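Local coordinates for GH26C (Muricauda sp. MAR_2010_75, PDB 6Q78), which probably hydrolyses internal beta-1,4-mannosidic bonds in mannans, as a family 26 glycoside hydrolase, at residues Ala68-Leu76 against Leu323-Ala331; Ser115-Asn125 against Trp132-Ile140. All blocks are in the same frame, centred on the assembly; numbering follows the deposited sequence.

Interaction 1: Ala68-Leu76 against Leu323-Ala331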
loop_
_atom_site.group_PDB
_atom_site.type_symbol
_atom_site.label_atom_id
_atom_site.label_comp_id
_atom_site.label_asym_id
_atom_site.label_seq_id
_atom_site.Cartn_x
_atom_site.Cartn_y
_atom_site.Cartn_z
ATOM N N ALA A 68 15.802 8.932 1.100
ATOM C CA ALA A 68 15.084 10.204 1.199
ATOM C C ALA A 68 13.585 9.969 1.355
ATOM O O ALA A 68 12.922 10.653 2.151
ATOM C CB ALA A 68 15.375 11.070 -0.025
ATOM N N LEU A 69 13.024 9.008 0.605
ATOM C CA LEU A 69 11.598 8.722 0.762
ATOM C C LEU A 69 11.256 8.349 2.206
ATOM O O LEU A 69 10.269 8.849 2.772
ATOM C CB LEU A 69 11.175 7.639 -0.218
ATOM C CG LEU A 69 9.727 7.187 -0.071
ATOM C CD1 LEU A 69 8.724 8.272 -0.392
ATOM C CD2 LEU A 69 9.471 5.970 -0.946
ATOM N N PHE A 70 12.050 7.467 2.819
ATOM C CA PHE A 70 11.779 7.090 4.202
ATOM C C PHE A 70 11.832 8.320 5.108
ATOM O O PHE A 70 10.911 8.567 5.901
ATOM C CB PHE A 70 12.782 6.016 4.646
ATOM C CG PHE A 70 12.546 5.504 6.031
ATOM C CD1 PHE A 70 12.967 6.240 7.139
ATOM C CD2 PHE A 70 11.904 4.270 6.224
ATOM C CE1 PHE A 70 12.769 5.749 8.438
ATOM C CE2 PHE A 70 11.721 3.783 7.500
ATOM C CZ PHE A 70 12.133 4.532 8.619
ATOM N N TYR A 71 12.917 9.099 5.012
ATOM C CA TYR A 71 13.044 10.275 5.866
ATOM C C TYR A 71 11.862 11.210 5.663
ATOM O O TYR A 71 11.254 11.686 6.626
ATOM C CB TYR A 71 14.359 11.013 5.585
ATOM C CG TYR A 71 14.458 12.268 6.431
ATOM C CD1 TYR A 71 14.936 12.204 7.746
ATOM C CD2 TYR A 71 14.072 13.522 5.934
ATOM C CE1 TYR A 71 15.016 13.338 8.540
ATOM C CE2 TYR A 71 14.150 14.663 6.731
ATOM C CZ TYR A 71 14.632 14.558 8.032
ATOM O OH TYR A 71 14.720 15.677 8.844
ATOM N N ASN A 72 11.534 11.505 4.409
ATOM C CA ASN A 72 10.536 12.543 4.163
ATOM C C ASN A 72 9.134 12.090 4.553
ATOM O O ASN A 72 8.323 12.926 4.965
ATOM C CB ASN A 72 10.582 12.997 2.694
ATOM C CG ASN A 72 11.699 13.972 2.446
ATOM O OD1 ASN A 72 11.774 14.983 3.127
ATOM N ND2 ASN A 72 12.591 13.668 1.506
ATOM N N LEU A 73 8.815 10.795 4.403
ATOM C CA LEU A 73 7.520 10.311 4.886
ATOM C C LEU A 73 7.436 10.419 6.393
ATOM O O LEU A 73 6.394 10.801 6.944
ATOM C CB LEU A 73 7.298 8.852 4.489
ATOM C CG LEU A 73 6.879 8.629 3.043
ATOM C CD1 LEU A 73 6.913 7.162 2.691
ATOM C CD2 LEU A 73 5.454 9.179 2.806
ATOM N N LYS A 74 8.507 10.028 7.077
ATOM C CA LYS A 74 8.514 10.091 8.532
ATOM C C LYS A 74 8.374 11.533 9.004
ATOM O O LYS A 74 7.617 11.818 9.941
ATOM C CB LYS A 74 9.803 9.453 9.047
ATOM C CG LYS A 74 9.966 9.396 10.561
ATOM C CD LYS A 74 8.963 8.468 11.217
ATOM C CE LYS A 74 9.381 8.269 12.668
ATOM N NZ LYS A 74 8.285 7.599 13.416
ATOM N N LEU A 75 9.066 12.463 8.325
ATOM C CA LEU A 75 9.023 13.873 8.702
ATOM C C LEU A 75 7.630 14.451 8.480
ATOM O O LEU A 75 7.059 15.090 9.375
ATOM C CB LEU A 75 10.068 14.663 7.901
ATOM C CG LEU A 75 10.040 16.164 8.176
ATOM C CD1 LEU A 75 10.359 16.426 9.626
ATOM C CD2 LEU A 75 11.028 16.876 7.263
ATOM N N LEU A 76 7.054 14.223 7.296
ATOM C CA LEU A 76 5.766 14.863 7.036
ATOM C C LEU A 76 4.656 14.249 7.892
ATOM O O LEU A 76 3.701 14.955 8.263
ATOM C CB LEU A 76 5.431 14.873 5.551
ATOM C CG LEU A 76 4.965 13.583 4.934
ATOM C CD1 LEU A 76 3.455 13.376 5.153
ATOM C CD2 LEU A 76 5.248 13.654 3.419
ATOM N N LEU A 323 3.020 2.628 17.788
ATOM C CA LEU A 323 4.109 1.684 17.570
ATOM C C LEU A 323 5.130 2.235 16.589
ATOM O O LEU A 323 6.340 2.035 16.763
ATOM C CB LEU A 323 3.558 0.369 17.041
ATOM C CG LEU A 323 2.869 -0.507 18.064
ATOM C CD1 LEU A 323 2.196 -1.652 17.282
ATOM C CD2 LEU A 323 3.871 -1.038 19.092
ATOM N N ALA A 324 4.666 2.925 15.539
ATOM C CA ALA A 324 5.603 3.545 14.604
ATOM C C ALA A 324 6.460 4.614 15.284
ATOM O O ALA A 324 7.654 4.751 14.991
ATOM C CB ALA A 324 4.823 4.133 13.426
ATOM N N GLU A 325 5.876 5.392 16.199
ATOM C CA GLU A 325 6.693 6.349 16.945
ATOM C C GLU A 325 7.731 5.624 17.800
ATOM O O GLU A 325 8.909 5.995 17.814
ATOM C CB GLU A 325 5.788 7.227 17.802
ATOM C CG GLU A 325 5.020 8.274 17.024
ATOM C CD GLU A 325 4.610 9.450 17.881
ATOM O OE1 GLU A 325 5.478 10.286 18.216
ATOM O OE2 GLU A 325 3.418 9.528 18.232
ATOM N N GLU A 326 7.330 4.561 18.478
ATOM C CA GLU A 326 8.257 3.868 19.372
ATOM C C GLU A 326 9.385 3.166 18.613
ATOM O O GLU A 326 10.535 3.150 19.085
ATOM C CB GLU A 326 7.479 2.887 20.247
ATOM C CG GLU A 326 6.736 3.598 21.365
ATOM C CD GLU A 326 5.797 2.686 22.102
ATOM O OE1 GLU A 326 4.962 3.201 22.878
ATOM O OE2 GLU A 326 5.894 1.455 21.884
ATOM N N ARG A 327 9.088 2.604 17.432
ATOM C CA ARG A 327 10.030 1.753 16.709
ATOM C C ARG A 327 10.692 2.477 15.543
ATOM O O ARG A 327 11.455 1.860 14.795
ATOM C CB ARG A 327 9.351 0.466 16.257
ATOM C CG ARG A 327 9.008 -0.438 17.464
ATOM C CD ARG A 327 7.810 -1.281 17.206
ATOM N NE ARG A 327 7.460 -2.052 18.400
ATOM C CZ ARG A 327 7.711 -3.350 18.553
ATOM N NH1 ARG A 327 8.327 -4.027 17.591
ATOM N NH2 ARG A 327 7.344 -3.971 19.672
ATOM N N VAL A 328 10.470 3.784 15.416
ATOM C CA VAL A 328 11.014 4.595 14.325
ATOM C C VAL A 328 10.623 4.015 12.969
ATOM O O VAL A 328 11.474 3.772 12.111
ATOM C CB VAL A 328 12.535 4.835 14.460
ATOM C CG1 VAL A 328 12.951 5.993 13.599
ATOM C CG2 VAL A 328 12.898 5.090 15.927
ATOM N N LYS A 329 9.328 3.780 12.790
ATOM C CA LYS A 329 8.716 3.341 11.540
ATOM C C LYS A 329 7.823 4.458 11.014
ATOM O O LYS A 329 7.591 5.465 11.685
ATOM C CB LYS A 329 7.867 2.079 11.741
ATOM C CG LYS A 329 8.604 0.889 12.394
ATOM C CD LYS A 329 9.866 0.573 11.636
ATOM C CE LYS A 329 10.522 -0.688 12.193
ATOM N NZ LYS A 329 11.874 -0.864 11.594
ATOM N N ILE A 330 7.308 4.262 9.798
ATOM C CA ILE A 330 6.291 5.151 9.234
ATOM C C ILE A 330 4.943 4.452 9.390
ATOM O O ILE A 330 4.785 3.293 8.962
ATOM C CB ILE A 330 6.572 5.388 7.743
ATOM C CG1 ILE A 330 7.907 6.138 7.579
ATOM C CG2 ILE A 330 5.446 6.195 7.073
ATOM C CD1 ILE A 330 8.566 5.798 6.232
ATOM N N ALA A 331 3.960 5.144 9.982
ATOM C CA ALA A 331 2.625 4.555 10.066
ATOM C C ALA A 331 1.772 4.951 8.858
ATOM O O ALA A 331 2.012 5.982 8.208
ATOM C CB ALA A 331 1.929 4.974 11.367
HETATM O O HOH W 1 9.921 7.458 15.736
#
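Lys74 and Phe70, one helical turn apart, both hold CG anti to the backbone N (chi1 -178° and -177°), which sends the amine and the ring across to Val328-Ile330; a bend at chi2 then carries the lysine chain over to the end of the other helix. There Lys74 NZ donates to Lys329 O at 2.8 Å, tilted from the carbonyl plane, and more weakly to Ala324 O at 3.3 Å. A water accepts from Lys74 NZ and donates to Glu325 O, so the ammonium serves backbone oxygens, two directly and one through water, around the Schellman motif in which Val328, with positive phi, leaves the helix. Cutting the lysine back to an alanine here is likely to leave Lys329 O without this donor and the water on Glu325 O without its other partner. Nearer the lysine's root the contact is apolar: Ile330 CD1 lies over one face of the Phe70 ring, 4.0 Å from its centroid, and packs on Leu73 CB at 3.7 Å. Val328 O sits at the ring's edge. Helix 64-76 rests against the turn joining helix 306-327 to strand 330-336 of the TIM barrel, Leu73 also touching Ile82 of strand 81-86 and Ile330 touching Ile293 of strand 293-298.

Interaction 2: Ser115-Asn125 against Trp132-Ile140; sequences SDFMFITDDLN and WFFQQENQI
Aromatic contacts gather at the first turn of helix 132-150, where Phe119, Trp132 and Phe133 cluster. Trp132 turns its six-membered ring edge-on to one face of Phe119, a T-shaped pair with centroids 4.9 Å apart and planes at 70°, while the methyl CE of Met118 covers the opposite face. Phe133 brings CD1 to within 3.7 Å of Phe119 CD1. One face of Phe133 carries the Asp122 carboxylate, stacked almost flat at 9° between planes, and its other face meets Trp132. With CG anti to the backbone N (chi1 -163°), Asp122 lies over that ring. Aliphatic packing takes over further along the helix: Ile120 CG1 lies on the Glu137 CG methylene at 3.9 Å, and Ile140 reaches Ser115 CB with CG2 and Ile120 CD1 with its own CD1. Hydrogen bonds centre on Asn125, whose ND2 donates to Phe119 O at 3.0 Å, nearly in the amide plane, and to Glu137 OE1 at 2.9 Å, out of that plane. Asp122 OD1 accepts from Leu124 N in an Asx turn, which helps hold the carboxylate over the ring. Glu137 OE1 also forms a salt bridge with Lys202 of helix 193-208. The loop after strand 112-116 is thereby pinned to the start of helix 132-150 within a beta-alpha-beta unit; both amide hydrogens of Asn125 are used, and Lys202 probably helps keep the buried Glu137 ionised.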
loop_
_atom_site.group_PDB
_atom_site.type_symbol
_atom_site.label_atom_id
_atom_site.label_comp_id
_atom_site.label_asym_id
_atom_site.label_seq_id
_atom_site.Cartn_x
_atom_site.Cartn_y
_atom_site.Cartn_z
ATOM N N SER A 115 -0.173 0.467 -7.070
ATOM C CA SER A 115 -0.154 -0.531 -8.155
ATOM C C SER A 115 -0.074 -1.929 -7.552
ATOM O O SER A 115 0.007 -2.101 -6.330
ATOM C CB SER A 115 1.099 -0.322 -9.022
ATOM O OG SER A 115 0.972 0.973 -9.663
ATOM N N ASP A 116 -0.117 -2.947 -8.418
ATOM C CA ASP A 116 -0.227 -4.340 -7.953
ATOM C C ASP A 116 0.736 -5.182 -8.768
ATOM O O ASP A 116 0.799 -5.056 -9.995
ATOM C CB ASP A 116 -1.671 -4.822 -8.161
ATOM C CG ASP A 116 -2.029 -6.086 -7.349
ATOM O OD1 ASP A 116 -1.168 -6.979 -7.117
ATOM O OD2 ASP A 116 -3.250 -6.217 -7.010
ATOM N N PHE A 117 1.485 -6.059 -8.098
ATOM C CA PHE A 117 2.321 -7.041 -8.801
ATOM C C PHE A 117 1.543 -8.201 -9.424
ATOM O O PHE A 117 2.145 -8.981 -10.182
ATOM C CB PHE A 117 3.413 -7.587 -7.875
ATOM C CG PHE A 117 4.607 -6.676 -7.752
ATOM C CD1 PHE A 117 5.417 -6.439 -8.859
ATOM C CD2 PHE A 117 4.942 -6.094 -6.541
ATOM C CE1 PHE A 117 6.532 -5.593 -8.769
ATOM C CE2 PHE A 117 6.074 -5.222 -6.422
ATOM C CZ PHE A 117 6.860 -4.997 -7.579
ATOM N N MET A 118 0.236 -8.322 -9.153
ATOM C CA MET A 118 -0.605 -9.416 -9.668
ATOM C C MET A 118 -0.316 -9.832 -11.119
ATOM O O MET A 118 0.003 -11.004 -11.399
ATOM C CB MET A 118 -2.055 -8.961 -9.525
ATOM C CG MET A 118 -3.068 -9.957 -10.088
ATOM S SD MET A 118 -4.780 -9.371 -9.828
ATOM C CE MET A 118 -4.874 -7.779 -10.656
ATOM N N PHE A 119 -0.484 -8.917 -12.073
ATOM C CA PHE A 119 -0.316 -9.309 -13.469
ATOM C C PHE A 119 1.166 -9.469 -13.829
ATOM O O PHE A 119 1.497 -10.190 -14.786
ATOM C CB PHE A 119 -1.001 -8.258 -14.363
ATOM C CG PHE A 119 -2.546 -8.275 -14.310
ATOM C CD1 PHE A 119 -3.257 -9.460 -14.118
ATOM C CD2 PHE A 119 -3.239 -7.076 -14.328
ATOM C CE1 PHE A 119 -4.655 -9.463 -14.046
ATOM C CE2 PHE A 119 -4.649 -7.081 -14.286
ATOM C CZ PHE A 119 -5.334 -8.266 -14.113
ATOM N N ILE A 120 2.060 -8.806 -13.095
ATOM C CA ILE A 120 3.484 -8.907 -13.362
ATOM C C ILE A 120 3.996 -10.298 -13.031
ATOM O O ILE A 120 4.962 -10.779 -13.660
ATOM C CB ILE A 120 4.183 -7.782 -12.577
ATOM C CG1 ILE A 120 3.681 -6.423 -13.108
ATOM C CG2 ILE A 120 5.711 -7.892 -12.641
ATOM C CD1 ILE A 120 4.068 -5.249 -12.208
ATOM N N THR A 121 3.365 -10.982 -12.075
ATOM C CA THR A 121 3.832 -12.303 -11.651
ATOM C C THR A 121 2.942 -13.435 -12.154
ATOM O O THR A 121 3.112 -14.596 -11.744
ATOM C CB THR A 121 3.947 -12.423 -10.124
ATOM O OG1 THR A 121 2.648 -12.255 -9.520
ATOM C CG2 THR A 121 4.930 -11.379 -9.581
ATOM N N ASP A 122 2.014 -13.156 -13.051
ATOM C CA ASP A 122 1.110 -14.209 -13.501
ATOM C C ASP A 122 1.884 -15.308 -14.223
ATOM O O ASP A 122 2.826 -15.029 -14.975
ATOM C CB ASP A 122 0.071 -13.623 -14.474
ATOM C CG ASP A 122 -1.136 -14.564 -14.643
ATOM O OD1 ASP A 122 -1.059 -15.529 -15.451
ATOM O OD2 ASP A 122 -2.116 -14.377 -13.891
ATOM N N ASP A 123 1.475 -16.565 -13.997
ATOM C CA ASP A 123 2.106 -17.683 -14.694
ATOM C C ASP A 123 2.102 -17.493 -16.200
ATOM O O ASP A 123 3.013 -17.954 -16.889
ATOM C CB ASP A 123 1.346 -18.979 -14.415
ATOM C CG ASP A 123 1.512 -19.513 -12.983
ATOM O OD1 ASP A 123 2.376 -19.025 -12.252
ATOM O OD2 ASP A 123 0.774 -20.465 -12.631
ATOM N N LEU A 124 1.091 -16.826 -16.740
ATOM C CA LEU A 124 0.991 -16.715 -18.185
ATOM C C LEU A 124 1.627 -15.449 -18.739
ATOM O O LEU A 124 1.572 -15.224 -19.950
ATOM C CB LEU A 124 -0.471 -16.743 -18.625
ATOM C CG LEU A 124 -1.186 -18.054 -18.326
ATOM C CD1 LEU A 124 -2.546 -18.007 -18.999
ATOM C CD2 LEU A 124 -0.372 -19.235 -18.826
ATOM N N ASN A 125 2.321 -14.672 -17.915
ATOM C CA ASN A 125 3.007 -13.488 -18.413
ATOM C C ASN A 125 4.355 -13.913 -18.971
ATOM O O ASN A 125 5.293 -14.153 -18.220
ATOM C CB ASN A 125 3.196 -12.507 -17.258
ATOM C CG ASN A 125 3.809 -11.176 -17.709
ATOM O OD1 ASN A 125 4.528 -11.126 -18.740
ATOM N ND2 ASN A 125 3.584 -10.103 -16.918
ATOM N N TRP A 132 -1.259 -10.341 -23.024
ATOM C CA TRP A 132 -2.066 -9.346 -22.305
ATOM C C TRP A 132 -1.481 -9.022 -20.935
ATOM O O TRP A 132 -1.512 -7.871 -20.507
ATOM C CB TRP A 132 -3.527 -9.828 -22.191
ATOM C CG TRP A 132 -4.426 -8.817 -21.514
ATOM C CD1 TRP A 132 -4.937 -7.671 -22.077
ATOM C CD2 TRP A 132 -4.847 -8.816 -20.144
ATOM N NE1 TRP A 132 -5.669 -6.974 -21.152
ATOM C CE2 TRP A 132 -5.643 -7.656 -19.959
ATOM C CE3 TRP A 132 -4.622 -9.674 -19.056
ATOM C CZ2 TRP A 132 -6.240 -7.348 -18.724
ATOM C CZ3 TRP A 132 -5.204 -9.365 -17.835
ATOM C CH2 TRP A 132 -5.988 -8.187 -17.679
ATOM N N PHE A 133 -0.954 -10.018 -20.236
ATOM C CA PHE A 133 -0.399 -9.757 -18.915
ATOM C C PHE A 133 0.835 -8.874 -19.015
ATOM O O PHE A 133 1.000 -7.959 -18.203
ATOM C CB PHE A 133 -0.075 -11.067 -18.186
ATOM C CG PHE A 133 -1.281 -11.917 -17.943
ATOM C CD1 PHE A 133 -2.160 -11.643 -16.894
ATOM C CD2 PHE A 133 -1.561 -12.951 -18.809
ATOM C CE1 PHE A 133 -3.296 -12.412 -16.747
ATOM C CE2 PHE A 133 -2.701 -13.731 -18.622
ATOM C CZ PHE A 133 -3.555 -13.429 -17.607
ATOM N N PHE A 134 1.674 -9.090 -20.041
ATOM C CA PHE A 134 2.807 -8.194 -20.240
ATOM C C PHE A 134 2.330 -6.799 -20.611
ATOM O O PHE A 134 2.931 -5.797 -20.183
ATOM C CB PHE A 134 3.774 -8.755 -21.297
ATOM C CG PHE A 134 4.888 -7.804 -21.606
ATOM C CD1 PHE A 134 4.924 -7.107 -22.790
ATOM C CD2 PHE A 134 5.836 -7.558 -20.635
ATOM C CE1 PHE A 134 5.942 -6.195 -23.039
ATOM C CE2 PHE A 134 6.853 -6.631 -20.858
ATOM C CZ PHE A 134 6.912 -5.959 -22.052
ATOM N N GLN A 135 1.265 -6.691 -21.416
ATOM C CA GLN A 135 0.725 -5.365 -21.716
ATOM C C GLN A 135 0.305 -4.654 -20.439
ATOM O O GLN A 135 0.523 -3.430 -20.299
ATOM C CB GLN A 135 -0.454 -5.484 -22.688
ATOM C CG GLN A 135 -0.022 -5.946 -24.070
ATOM C CD GLN A 135 -1.193 -6.320 -24.939
ATOM O OE1 GLN A 135 -2.343 -6.034 -24.601
ATOM N NE2 GLN A 135 -0.911 -6.981 -26.072
ATOM N N GLN A 136 -0.295 -5.381 -19.480
ATOM C CA GLN A 136 -0.661 -4.755 -18.200
ATOM C C GLN A 136 0.585 -4.340 -17.436
ATOM O O GLN A 136 0.627 -3.243 -16.869
ATOM C CB GLN A 136 -1.515 -5.719 -17.364
ATOM C CG GLN A 136 -2.861 -6.090 -18.071
ATOM C CD GLN A 136 -3.677 -4.849 -18.392
ATOM O OE1 GLN A 136 -4.146 -4.157 -17.486
ATOM N NE2 GLN A 136 -3.798 -4.529 -19.666
ATOM N N GLU A 137 1.596 -5.209 -17.409
ATOM C CA GLU A 137 2.874 -4.908 -16.761
ATOM C C GLU A 137 3.468 -3.625 -17.323
ATOM O O GLU A 137 3.934 -2.753 -16.566
ATOM C CB GLU A 137 3.823 -6.081 -17.016
ATOM C CG GLU A 137 5.251 -5.771 -16.613
ATOM C CD GLU A 137 6.165 -6.961 -16.816
ATOM O OE1 GLU A 137 5.684 -8.098 -16.683
ATOM O OE2 GLU A 137 7.379 -6.771 -17.081
ATOM N N ASN A 138 3.430 -3.473 -18.639
ATOM C CA ASN A 138 4.028 -2.295 -19.262
ATOM C C ASN A 138 3.237 -1.036 -18.962
ATOM O O ASN A 138 3.826 0.053 -18.792
ATOM C CB ASN A 138 4.080 -2.513 -20.763
ATOM C CG ASN A 138 4.878 -1.481 -21.455
ATOM O OD1 ASN A 138 6.109 -1.489 -21.383
ATOM N ND2 ASN A 138 4.196 -0.579 -22.152
ATOM N N GLN A 139 1.907 -1.149 -18.912
ATOM C CA GLN A 139 1.106 0.001 -18.511
ATOM C C GLN A 139 1.362 0.387 -17.049
ATOM O O GLN A 139 1.463 1.585 -16.725
ATOM C CB GLN A 139 -0.383 -0.283 -18.727
ATOM C CG GLN A 139 -1.199 1.030 -18.412
ATOM C CD GLN A 139 -0.804 2.185 -19.351
ATOM O OE1 GLN A 139 -0.212 3.223 -18.936
ATOM N NE2 GLN A 139 -1.106 2.008 -20.617
ATOM N N ILE A 140 1.494 -0.603 -16.151
ATOM C CA ILE A 140 1.870 -0.312 -14.768
ATOM C C ILE A 140 3.207 0.403 -14.732
ATOM O O ILE A 140 3.375 1.435 -14.053
ATOM C CB ILE A 140 1.900 -1.610 -13.938
ATOM C CG1 ILE A 140 0.489 -2.150 -13.775
ATOM C CG2 ILE A 140 2.528 -1.311 -12.557
ATOM C CD1 ILE A 140 0.453 -3.655 -13.374
#

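From the N terminus, helix 64-76 comes first; its partner, 323-331, arrives only after 246 intervening residues, so interaction 1 closes a long loop that spans most of the barrel. Interaction 2 lies wholly within that loop and closes a short one, with six residues between Ser115-Asn125 and Trp132-Ile140. The two loops therefore nest and do not cross. The centres of interactions 1 and 2 are about 30 Å apart, on opposite sides of the chain's centre. Nearest atoms of interactions 1 and 2 stay about 13 Å apart. Both reach the same parallel sheet: interaction 1 ties the early helix to the turn between helix 306-327 and strand 330-336, whereas interaction 2 holds together one local strand-loop-helix step.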